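Long-range contacts in metallophosphoesterase (Clostridium thermocellum, PDB 4J6O), which forms the manganese-binding, calcineurin-like phosphatase domain of bacterial Pnkp and probably removes 2',3'-phosphate groups from RNA ends during repair: residues L3-K8 with V141-L146; Y24-M29 with V246-T251; V76-M81 with Q127-E132; D148-V153 with R199-V204. One frame throughout, in Å; residues are numbered along the deposited sequence. Where two conformers were deposited one is given.

Contact 1: residues L3-K8 with V141-L146; sequences LWNNKK and VSHYVL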
# COMPACT_ATOMS: atom_id res chain seq x y z
N LEU A 3 -14.38 -12.49 -9.93
CA LEU A 3 -13.17 -12.43 -9.11
C LEU A 3 -13.28 -11.37 -8.06
O LEU A 3 -14.16 -10.50 -8.10
CB LEU A 3 -11.92 -12.20 -9.94
CG LEU A 3 -11.55 -13.33 -10.89
CD1 LEU A 3 -10.51 -12.76 -11.74
CD2 LEU A 3 -11.07 -14.61 -10.19
N TRP A 4 -12.36 -11.46 -7.11
CA TRP A 4 -12.38 -10.57 -5.97
C TRP A 4 -11.91 -9.23 -6.45
O TRP A 4 -12.23 -8.18 -5.87
CB TRP A 4 -11.47 -11.11 -4.88
CG TRP A 4 -12.21 -11.88 -3.87
CD1 TRP A 4 -13.58 -11.99 -3.76
CD2 TRP A 4 -11.66 -12.66 -2.79
NE1 TRP A 4 -13.90 -12.79 -2.69
CE2 TRP A 4 -12.74 -13.21 -2.08
CE3 TRP A 4 -10.35 -12.97 -2.39
CZ2 TRP A 4 -12.54 -14.02 -0.96
CZ3 TRP A 4 -10.17 -13.77 -1.28
CH2 TRP A 4 -11.26 -14.28 -0.58
N ASN A 5 -11.19 -9.23 -7.56
CA ASN A 5 -10.61 -7.97 -7.99
C ASN A 5 -11.62 -7.02 -8.66
O ASN A 5 -11.36 -5.83 -8.84
CB ASN A 5 -9.35 -8.18 -8.81
CG ASN A 5 -9.61 -8.96 -10.05
OD1 ASN A 5 -10.37 -8.52 -10.92
ND2 ASN A 5 -9.01 -10.15 -10.15
N ASN A 6 -12.80 -7.52 -8.98
CA ASN A 6 -13.77 -6.68 -9.66
C ASN A 6 -14.56 -5.74 -8.71
O ASN A 6 -15.41 -6.17 -7.95
CB ASN A 6 -14.69 -7.59 -10.47
CG ASN A 6 -15.54 -6.82 -11.42
OD1 ASN A 6 -15.92 -5.69 -11.15
ND2 ASN A 6 -15.87 -7.43 -12.56
N LYS A 7 -14.27 -4.45 -8.76
CA LYS A 7 -15.01 -3.47 -7.95
C LYS A 7 -15.46 -2.37 -8.88
O LYS A 7 -15.42 -1.19 -8.51
CB LYS A 7 -14.11 -2.87 -6.87
CG LYS A 7 -13.79 -3.81 -5.73
CD LYS A 7 -14.95 -3.94 -4.75
CE LYS A 7 -14.44 -4.35 -3.36
NZ LYS A 7 -15.58 -4.55 -2.43
N LYS A 8 -15.82 -2.75 -10.09
CA LYS A 8 -16.23 -1.79 -11.10
C LYS A 8 -17.45 -0.95 -10.71
O LYS A 8 -17.65 0.15 -11.24
CB LYS A 8 -16.43 -2.49 -12.43
CG LYS A 8 -15.14 -2.97 -13.05
CD LYS A 8 -15.45 -3.63 -14.39
CE LYS A 8 -14.22 -4.18 -15.05
NZ LYS A 8 -14.58 -4.93 -16.29
N VAL A 141 -6.91 -8.63 -1.35
CA VAL A 141 -7.02 -8.93 -2.78
C VAL A 141 -5.82 -8.30 -3.53
O VAL A 141 -5.42 -7.20 -3.16
CB VAL A 141 -8.34 -8.29 -3.28
CG1 VAL A 141 -8.52 -8.48 -4.76
CG2 VAL A 141 -9.57 -8.86 -2.52
N SER A 142 -5.26 -9.01 -4.52
CA SER A 142 -4.04 -8.54 -5.22
C SER A 142 -4.13 -7.13 -5.83
O SER A 142 -3.20 -6.33 -5.72
CB SER A 142 -3.63 -9.56 -6.30
OG SER A 142 -4.53 -9.52 -7.39
N HIS A 143 -5.28 -6.83 -6.42
CA HIS A 143 -5.50 -5.50 -7.00
C HIS A 143 -6.98 -5.33 -7.16
O HIS A 143 -7.74 -6.26 -7.01
CB HIS A 143 -4.82 -5.37 -8.36
CG HIS A 143 -5.40 -6.27 -9.44
ND1 HIS A 143 -5.24 -7.65 -9.43
CD2 HIS A 143 -6.10 -5.97 -10.56
CE1 HIS A 143 -5.80 -8.15 -10.53
NE2 HIS A 143 -6.35 -7.16 -11.22
N TYR A 144 -7.40 -4.09 -7.42
CA TYR A 144 -8.81 -3.86 -7.68
C TYR A 144 -8.95 -3.14 -9.00
O TYR A 144 -8.15 -2.28 -9.32
CB TYR A 144 -9.44 -3.01 -6.60
CG TYR A 144 -9.65 -3.70 -5.29
CD1 TYR A 144 -10.58 -4.72 -5.17
CD2 TYR A 144 -8.94 -3.34 -4.17
CE1 TYR A 144 -10.81 -5.34 -3.96
CE2 TYR A 144 -9.16 -3.94 -2.94
CZ TYR A 144 -10.13 -4.95 -2.84
OH TYR A 144 -10.37 -5.61 -1.65
N VAL A 145 -9.93 -3.58 -9.79
CA VAL A 145 -10.37 -2.81 -10.95
C VAL A 145 -11.63 -2.07 -10.52
O VAL A 145 -12.65 -2.69 -10.17
CB VAL A 145 -10.66 -3.74 -12.17
CG1 VAL A 145 -10.98 -2.92 -13.40
CG2 VAL A 145 -9.42 -4.66 -12.44
N LEU A 146 -11.58 -0.75 -10.59
CA LEU A 146 -12.65 0.06 -10.04
C LEU A 146 -13.28 0.96 -11.11
O LEU A 146 -12.72 1.11 -12.21
CB LEU A 146 -12.06 0.97 -8.97
CG LEU A 146 -11.43 0.22 -7.81
CD1 LEU A 146 -10.03 0.79 -7.53
CD2 LEU A 146 -12.24 0.53 -6.61

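Contact 2: residues Y24-M29 with V246-T251; sequences YDELKM and VKALKT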
# COMPACT_ATOMS: atom_id res chain seq x y z
N TYR A 24 2.64 6.44 11.10
CA TYR A 24 1.32 6.86 11.56
C TYR A 24 1.14 8.39 11.62
O TYR A 24 0.06 8.88 11.24
CB TYR A 24 1.03 6.27 12.95
CG TYR A 24 -0.29 6.74 13.50
CD1 TYR A 24 -1.46 6.11 13.13
CD2 TYR A 24 -0.35 7.83 14.32
CE1 TYR A 24 -2.67 6.54 13.62
CE2 TYR A 24 -1.58 8.28 14.81
CZ TYR A 24 -2.72 7.62 14.43
OH TYR A 24 -3.96 8.05 14.92
N ASP A 25 2.14 9.14 12.10
CA ASP A 25 1.92 10.57 12.33
C ASP A 25 1.59 11.23 11.00
O ASP A 25 0.67 12.09 10.90
CB ASP A 25 3.14 11.24 12.98
CG ASP A 25 3.38 10.79 14.40
OD1 ASP A 25 2.44 10.29 15.04
OD2 ASP A 25 4.55 10.98 14.88
N GLU A 26 2.33 10.80 9.97
CA GLU A 26 2.20 11.41 8.66
C GLU A 26 0.90 10.95 8.02
O GLU A 26 0.26 11.70 7.31
CB GLU A 26 3.34 11.01 7.72
CG GLU A 26 4.71 11.69 8.04
CD GLU A 26 5.43 11.07 9.20
OE1 GLU A 26 5.01 10.04 9.77
OE2 GLU A 26 6.48 11.64 9.58
N LEU A 27 0.57 9.69 8.25
CA LEU A 27 -0.74 9.17 7.79
C LEU A 27 -1.91 9.97 8.38
O LEU A 27 -2.83 10.34 7.66
CB LEU A 27 -0.86 7.66 8.10
CG LEU A 27 -2.22 7.07 7.72
CD1 LEU A 27 -2.58 7.29 6.24
CD2 LEU A 27 -2.25 5.57 8.10
N LYS A 28 -1.85 10.23 9.68
CA LYS A 28 -2.91 10.98 10.33
C LYS A 28 -2.97 12.38 9.74
O LYS A 28 -4.07 12.87 9.42
CB LYS A 28 -2.68 11.01 11.82
CG LYS A 28 -3.67 11.88 12.61
CD LYS A 28 -3.34 11.89 14.08
CE LYS A 28 -4.49 12.52 14.89
NZ LYS A 28 -4.44 13.98 14.70
N MET A 29 -1.80 13.03 9.59
CA MET A 29 -1.73 14.36 8.97
C MET A 29 -2.34 14.37 7.56
O MET A 29 -3.12 15.27 7.22
CB MET A 29 -0.27 14.89 8.95
CG MET A 29 0.27 15.26 10.30
SD MET A 29 2.08 15.48 10.21
CE MET A 29 2.13 17.13 9.47
N VAL A 246 2.14 15.02 2.49
CA VAL A 246 2.65 15.51 3.77
C VAL A 246 4.12 15.12 3.86
O VAL A 246 4.48 13.97 3.67
CB VAL A 246 1.95 14.84 4.94
CG1 VAL A 246 2.66 15.16 6.23
CG2 VAL A 246 0.48 15.31 5.01
N LYS A 247 4.96 16.08 4.18
CA LYS A 247 6.39 15.79 4.32
C LYS A 247 6.64 14.95 5.57
O LYS A 247 6.01 15.13 6.60
CB LYS A 247 7.17 17.12 4.46
CG LYS A 247 8.65 16.98 4.16
CD LYS A 247 8.87 16.72 2.67
CE LYS A 247 10.34 16.57 2.37
NZ LYS A 247 10.86 15.45 3.17
N ALA A 248 7.57 14.00 5.48
CA ALA A 248 7.94 13.27 6.68
C ALA A 248 8.46 14.20 7.75
O ALA A 248 9.24 15.10 7.44
CB ALA A 248 9.06 12.24 6.33
N LEU A 249 8.16 13.87 9.01
CA LEU A 249 8.56 14.69 10.15
C LEU A 249 10.04 14.52 10.48
O LEU A 249 10.68 15.42 11.01
CB LEU A 249 7.71 14.30 11.36
CG LEU A 249 6.22 14.59 11.25
CD1 LEU A 249 5.48 13.98 12.44
CD2 LEU A 249 5.94 16.08 11.16
N LYS A 250 10.56 13.34 10.15
CA LYS A 250 11.95 12.93 10.38
C LYS A 250 12.33 11.93 9.33
O LYS A 250 11.47 11.38 8.62
CB LYS A 250 12.17 12.19 11.73
CG LYS A 250 11.52 12.78 12.95
CD LYS A 250 11.68 11.90 14.20
CE LYS A 250 10.82 12.44 15.36
NZ LYS A 250 10.93 13.93 15.58
N THR A 251 13.62 11.65 9.25
CA THR A 251 14.08 10.51 8.45
C THR A 251 14.06 9.25 9.32
O THR A 251 14.91 9.08 10.18
CB THR A 251 15.52 10.71 7.93
OG1 THR A 251 15.54 11.72 6.92
CG2 THR A 251 16.01 9.42 7.34

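Contact 3: residues V76-M81 with Q127-E132; sequences VLKLVM and QEFIEE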
# COMPACT_ATOMS: atom_id res chain seq x y z
N VAL A 76 -0.59 2.23 12.73
CA VAL A 76 -1.00 2.20 11.33
C VAL A 76 -1.94 1.01 11.08
O VAL A 76 -2.97 1.13 10.43
CB VAL A 76 0.21 2.08 10.36
CG1 VAL A 76 -0.24 1.84 8.93
CG2 VAL A 76 1.06 3.37 10.42
N LEU A 77 -1.57 -0.15 11.60
CA LEU A 77 -2.39 -1.33 11.37
C LEU A 77 -3.78 -1.16 11.97
O LEU A 77 -4.80 -1.47 11.32
CB LEU A 77 -1.72 -2.56 11.97
CG LEU A 77 -0.64 -3.14 11.08
CD1 LEU A 77 0.21 -4.09 11.91
CD2 LEU A 77 -1.24 -3.85 9.89
N LYS A 78 -3.83 -0.66 13.19
CA LYS A 78 -5.15 -0.51 13.83
C LYS A 78 -6.02 0.46 13.04
O LYS A 78 -7.21 0.26 12.88
CB LYS A 78 -4.97 0.01 15.25
CG LYS A 78 -4.34 -1.01 16.17
CD LYS A 78 -3.95 -0.41 17.49
CE LYS A 78 -3.05 -1.37 18.24
NZ LYS A 78 -2.87 -0.87 19.59
N LEU A 79 -5.42 1.55 12.60
CA LEU A 79 -6.16 2.57 11.87
C LEU A 79 -6.66 1.98 10.56
O LEU A 79 -7.84 2.09 10.25
CB LEU A 79 -5.31 3.83 11.65
CG LEU A 79 -5.99 4.91 10.83
CD1 LEU A 79 -7.08 5.52 11.71
CD2 LEU A 79 -4.99 6.00 10.38
N VAL A 80 -5.77 1.38 9.76
CA VAL A 80 -6.17 0.87 8.46
C VAL A 80 -7.19 -0.28 8.53
O VAL A 80 -8.19 -0.30 7.78
CB VAL A 80 -4.93 0.40 7.65
CG1 VAL A 80 -5.36 -0.22 6.35
CG2 VAL A 80 -4.05 1.60 7.42
N MET A 81 -6.97 -1.19 9.47
CA MET A 81 -7.94 -2.27 9.66
C MET A 81 -9.35 -1.80 10.03
O MET A 81 -10.36 -2.31 9.51
CB MET A 81 -7.41 -3.24 10.71
CG MET A 81 -6.25 -3.99 10.14
SD MET A 81 -5.81 -5.30 11.23
CE MET A 81 -4.84 -4.37 12.28
N GLN A 127 -2.48 -11.06 21.82
CA GLN A 127 -2.47 -12.11 20.81
C GLN A 127 -3.66 -12.05 19.90
O GLN A 127 -3.54 -12.33 18.70
CB GLN A 127 -2.46 -13.47 21.50
CG GLN A 127 -2.42 -14.62 20.53
CD GLN A 127 -1.17 -14.60 19.68
OE1 GLN A 127 -0.08 -14.27 20.17
NE2 GLN A 127 -1.31 -14.96 18.41
N GLU A 128 -4.82 -11.70 20.45
CA GLU A 128 -6.02 -11.56 19.64
C GLU A 128 -5.82 -10.47 18.56
O GLU A 128 -6.36 -10.59 17.47
CB GLU A 128 -7.26 -11.28 20.49
CG GLU A 128 -7.24 -9.97 21.28
CD GLU A 128 -6.73 -10.13 22.72
OE1 GLU A 128 -7.05 -9.27 23.57
OE2 GLU A 128 -6.01 -11.12 23.00
N PHE A 129 -5.05 -9.43 18.86
CA PHE A 129 -4.73 -8.43 17.84
C PHE A 129 -3.81 -9.01 16.79
O PHE A 129 -3.93 -8.71 15.61
CB PHE A 129 -4.08 -7.19 18.43
CG PHE A 129 -3.71 -6.16 17.39
CD1 PHE A 129 -4.70 -5.48 16.70
CD2 PHE A 129 -2.37 -5.87 17.11
CE1 PHE A 129 -4.36 -4.51 15.73
CE2 PHE A 129 -2.03 -4.91 16.14
CZ PHE A 129 -3.02 -4.24 15.46
N ILE A 130 -2.87 -9.83 17.21
CA ILE A 130 -1.98 -10.45 16.25
C ILE A 130 -2.76 -11.36 15.30
O ILE A 130 -2.51 -11.39 14.10
CB ILE A 130 -0.84 -11.18 16.97
CG1 ILE A 130 -0.03 -10.15 17.75
CG2 ILE A 130 0.02 -11.93 15.99
CD1 ILE A 130 1.45 -10.44 17.83
N GLU A 131 -3.76 -12.05 15.81
CA GLU A 131 -4.59 -12.88 14.95
C GLU A 131 -5.46 -12.03 14.02
O GLU A 131 -5.74 -12.41 12.88
CB GLU A 131 -5.45 -13.85 15.77
N GLU A 132 -5.92 -10.89 14.51
CA GLU A 132 -6.68 -9.97 13.67
C GLU A 132 -5.84 -9.48 12.48
O GLU A 132 -6.36 -9.28 11.37
CB GLU A 132 -7.16 -8.79 14.51
CG GLU A 132 -8.54 -8.34 14.14
CD GLU A 132 -8.87 -6.98 14.70
OE1 GLU A 132 -8.14 -6.53 15.62
OE2 GLU A 132 -9.84 -6.37 14.21

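Contact 4: residues D148-V153 with R199-V204; sequences DGKLVV and RGKALV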
# COMPACT_ATOMS: atom_id res chain seq x y z
N ASP A 148 -15.95 1.27 -13.31
CA ASP A 148 -16.21 0.84 -14.68
C ASP A 148 -14.95 0.52 -15.45
O ASP A 148 -14.91 0.71 -16.66
CB ASP A 148 -17.03 1.90 -15.45
CG ASP A 148 -18.42 2.06 -14.89
OD1 ASP A 148 -19.00 1.05 -14.48
OD2 ASP A 148 -18.94 3.19 -14.87
N GLY A 149 -13.91 0.07 -14.74
CA GLY A 149 -12.64 -0.23 -15.39
C GLY A 149 -11.77 0.99 -15.71
O GLY A 149 -10.80 0.88 -16.44
N LYS A 150 -12.08 2.14 -15.14
CA LYS A 150 -11.30 3.32 -15.44
C LYS A 150 -10.09 3.48 -14.51
O LYS A 150 -9.19 4.28 -14.77
CB LYS A 150 -12.19 4.58 -15.30
CG LYS A 150 -13.18 4.67 -16.42
CD LYS A 150 -14.26 5.69 -16.06
CE LYS A 150 -15.39 5.71 -17.11
NZ LYS A 150 -16.60 6.50 -16.58
N LEU A 151 -10.06 2.70 -13.43
CA LEU A 151 -9.01 2.85 -12.45
C LEU A 151 -8.59 1.47 -12.00
O LEU A 151 -9.45 0.63 -11.74
CB LEU A 151 -9.55 3.66 -11.27
CG LEU A 151 -8.67 3.78 -9.99
CD1 LEU A 151 -7.36 4.52 -10.26
CD2 LEU A 151 -9.49 4.37 -8.77
N VAL A 152 -7.28 1.26 -11.89
CA VAL A 152 -6.75 0.01 -11.27
C VAL A 152 -5.79 0.46 -10.18
O VAL A 152 -4.96 1.34 -10.40
CB VAL A 152 -6.03 -0.81 -12.33
CG1 VAL A 152 -5.26 -1.99 -11.69
CG2 VAL A 152 -7.06 -1.39 -13.38
N VAL A 153 -5.86 -0.20 -9.02
CA VAL A 153 -4.87 0.04 -7.96
C VAL A 153 -4.21 -1.29 -7.64
O VAL A 153 -4.87 -2.33 -7.57
CB VAL A 153 -5.45 0.68 -6.67
CG1 VAL A 153 -5.89 2.17 -6.94
CG2 VAL A 153 -6.58 -0.14 -6.03
N ARG A 199 -0.26 0.53 -22.34
CA ARG A 199 -1.15 1.21 -23.27
C ARG A 199 -2.60 0.88 -22.91
O ARG A 199 -3.49 0.94 -23.74
CB ARG A 199 -0.85 0.78 -24.72
CG ARG A 199 0.56 1.11 -25.20
CD ARG A 199 0.84 2.60 -25.09
NE ARG A 199 2.14 2.99 -25.64
CZ ARG A 199 3.31 2.94 -25.00
NH1 ARG A 199 3.38 2.48 -23.75
NH2 ARG A 199 4.41 3.33 -25.62
N GLY A 200 -2.82 0.53 -21.65
CA GLY A 200 -4.13 0.10 -21.21
C GLY A 200 -5.08 1.28 -20.98
O GLY A 200 -4.66 2.44 -20.82
N LYS A 201 -6.37 0.97 -20.95
CA LYS A 201 -7.40 1.97 -20.78
C LYS A 201 -7.43 2.54 -19.37
O LYS A 201 -7.62 3.75 -19.19
CB LYS A 201 -8.76 1.36 -21.13
CG LYS A 201 -9.96 2.05 -20.46
CD LYS A 201 -11.20 1.17 -20.51
CE LYS A 201 -12.34 1.74 -19.67
NZ LYS A 201 -13.36 0.67 -19.41
N ALA A 202 -7.28 1.68 -18.37
CA ALA A 202 -7.41 2.11 -16.97
C ALA A 202 -6.20 2.90 -16.53
O ALA A 202 -5.06 2.55 -16.86
CB ALA A 202 -7.56 0.96 -16.07
N LEU A 203 -6.45 3.96 -15.78
CA LEU A 203 -5.37 4.63 -15.09
C LEU A 203 -4.89 3.69 -13.98
O LEU A 203 -5.71 3.22 -13.19
CB LEU A 203 -5.94 5.88 -14.45
CG LEU A 203 -5.08 6.60 -13.41
CD1 LEU A 203 -3.84 7.18 -14.05
CD2 LEU A 203 -5.91 7.73 -12.76
N VAL A 204 -3.57 3.43 -13.89
CA VAL A 204 -3.08 2.55 -12.83
C VAL A 204 -2.34 3.39 -11.83
O VAL A 204 -1.34 4.02 -12.17
CB VAL A 204 -2.08 1.47 -13.37
CG1 VAL A 204 -1.69 0.50 -12.25
CG2 VAL A 204 -2.70 0.75 -14.58

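Contact 1: residues L3-K8 with V141-L146
The flat amide of Asn5 lies stacked on the imidazole of His143, their planes 20° apart and the two side chains running side by side in the same direction. Its CB sits over one ring face as a CH-pi donor, 4.0 Å from the centroid of the His143 ring. Both residues hold CG in the crowded position between backbone N and carbonyl carbon (chi1 60° in Asn5, 65° in His143), which directs both flat groups the same way along the strand pair. Bonds at both nitrogens would be expected to fix the ring's rotation: ND1 is hydrogen-bonded to Ser142 OG (2.9 Å), which meets the ring edge in plane, and NE2 is hydrogen-bonded to Gly164 N. The neighbouring carbonyl, His143 O, is buried without a polar partner.

On the other side of the strand Lys7, bent at chi2, runs alongside Tyr144, bringing its CG to 3.4 Å from Tyr144 CD1. Trp4 crosses Val141 obliquely, CB against CG2. Between these pairs the backbones join in parallel: Val145 N donates to Asn5 O (2.8 Å), and Lys7 N to Val145 O (2.8 Å), both in the carbonyl plane. An Asx turn, Lys8 N to Asn6 OD1 at 3.1 Å, shapes the chain just beyond. The result is a short, weakly bonded parallel edge strand, 6-7, added to the outer margin of one sheet of the two-sheet calcineurin-like phosphoesterase fold.

Contact 2: residues Y24-M29 with V246-T251
Glu26 OE2 receives the backbone N of Leu249 at 2.8 Å, and the bond is nearly straight (171° at the hydrogen). It uses the anti lone pair, the one turned away from the second carboxylate oxygen. The bend at chi2 (78°) swings the carboxylate across to the other segment, where it crosses Leu249 obliquely; Leu249 CG lies 3.4 Å from Glu26 OE2, an aliphatic cover over a charged atom. Tyr252 OH is hydrogen-bonded to the same oxygen, so two groups grip it, and the pair would be expected to stabilise the ionised form.

Leu249 also meets the helix with both methyls. CD1 touches Asp25 CB at 3.6 Å, the two side chains crossing at about a right angle, while CD2 meets Met29 SD tip to tip at 4.0 Å. Met29, folded at chi3 (79°), lays its CE against Val246 CG1 at 3.8 Å.

Here the first helix of the calcineurin-like core, 24-33, entered just after the metal ligands Asp19 and His21, packs on an edge strand, 242-247, of the five-stranded sheet and on the chain that leaves it.

Farther out, both partners are held in place. Asp25 OD1 forms a salt bridge with Lys72, leading to helix 73-86, and Tyr24 and Leu27 press their side chains on that helix. Val246 and Ala248 are tied through their backbones to Leu233 and Gly231.

Contact 3: residues V76-M81 with Q127-E132
Interactions with the pi system of Phe129 dominate this helix pair. CG of the Phe129 ring stands anti to the backbone N (chi1 179°), which sends the ring out toward helix 73-86. There Lys78, extended beyond CG, crosses it at about a right angle: its CE lies over one face, 4.2 Å from the centroid of the Phe129 ring and displaced toward the rim, a CH-pi contact. The ammonium continues above the same face, yet at 5.4 Å from Lys78 NZ to the centroid of the Phe129 ring the cation-pi attraction is weak at most.

Apolar contacts complete the setting of the ring. Lys78 CG approaches Phe129 CE1 at 3.5 Å. Leu77 CB meets CZ of Phe129 at the edge, near the ring plane, at 4.1 Å. Met81, bent at chi3, brings its CE obliquely to 3.5 Å from Phe129 CE1.

Between strands 59-62 and 89-91, parallel neighbours in the five-stranded sheet, helix 73-86 forms the connection of a beta-alpha-beta crossover. Helix 127-138 packs against it, the two segment axes 11.7 Å apart and crossing at 58°.

No hydrogen bond joins the two segments, and the charged ends have partners outside them. Lys78 NZ makes a salt bridge with Glu125 and a long, weak ion pair with Glu75, so its charge is mainly answered just ahead of helix 127-138. Glu132, whose carbonyl O lies near Met81 SD, bonds through OE2 to Ser47 OG. Farther along helix 127-138, Val133 and Phe136 extend the packing on Met81.

Contact 4: residues D148-V153 with R199-V204
Peptide carbonyls are the flat groups that carry this contact, and they receive their donors in different ways. Val152 N comes to Leu203 O in the carbonyl plane at 2.8 Å, in a nearly straight bond (167° at the hydrogen). Leu203 N reaches Lys150 O at 2.9 Å from above that carbonyl plane, 45° out of it and so not along a lone pair. The two bonds pair strands 151-154 and 203-206 in parallel within the six-stranded sheet of the calcineurin-like fold. Secondary CA-H...O contacts accompany them, such as Leu151 CA to Leu203 O at 3.4 Å.

Each sheet face has its own packing. Leu151 and Leu203 point to the face covered by the other sheet, where Phe14, Ile16 and Tyr238 lie on Leu151, and Tyr236 and Tyr238 on Leu203. On the opposite face Val152 pairs with Val204 and also takes the methyl of Ala202, CG2 to CB at 3.6 Å.

Lys150 and Leu151 both stand opposite Leu146, a classic beta bulge where the hairpin from strand 143-146 returns. A triethylene glycol molecule, probably from crystallisation, is hydrogen-bonded to Ala202 N. Ahead of the strand, Asp148 and Gly149 both adopt positive phi, and the extended Lys201 runs past Gly149 O, its CE 3.7 Å from that atom, until its NZ donates to Asp148 O in the carbonyl plane at 3.2 Å.

Contacts 1 and 4 are neighbouring seams of one sheet, their centres 11 Å apart: strands 143-146 and 151-154 run side by side, and Leu146 N probably bonds to Leu151 O at 2.8 Å. Contacts 2 and 3 form a second cluster, where helices 24-33 and 73-86 touch through Leu27 CD2 and Leu79 CD2 at 3.6 Å. Contacts 1 and 2, centres about 29 Å apart, lie on opposite sides of the chain's centre. The manganese, held by Asp19, His21 and Asp65, lies about 14 Å from the side chain of Ala248 in contact 2 and about 13 Å from that of Leu77 in contact 3.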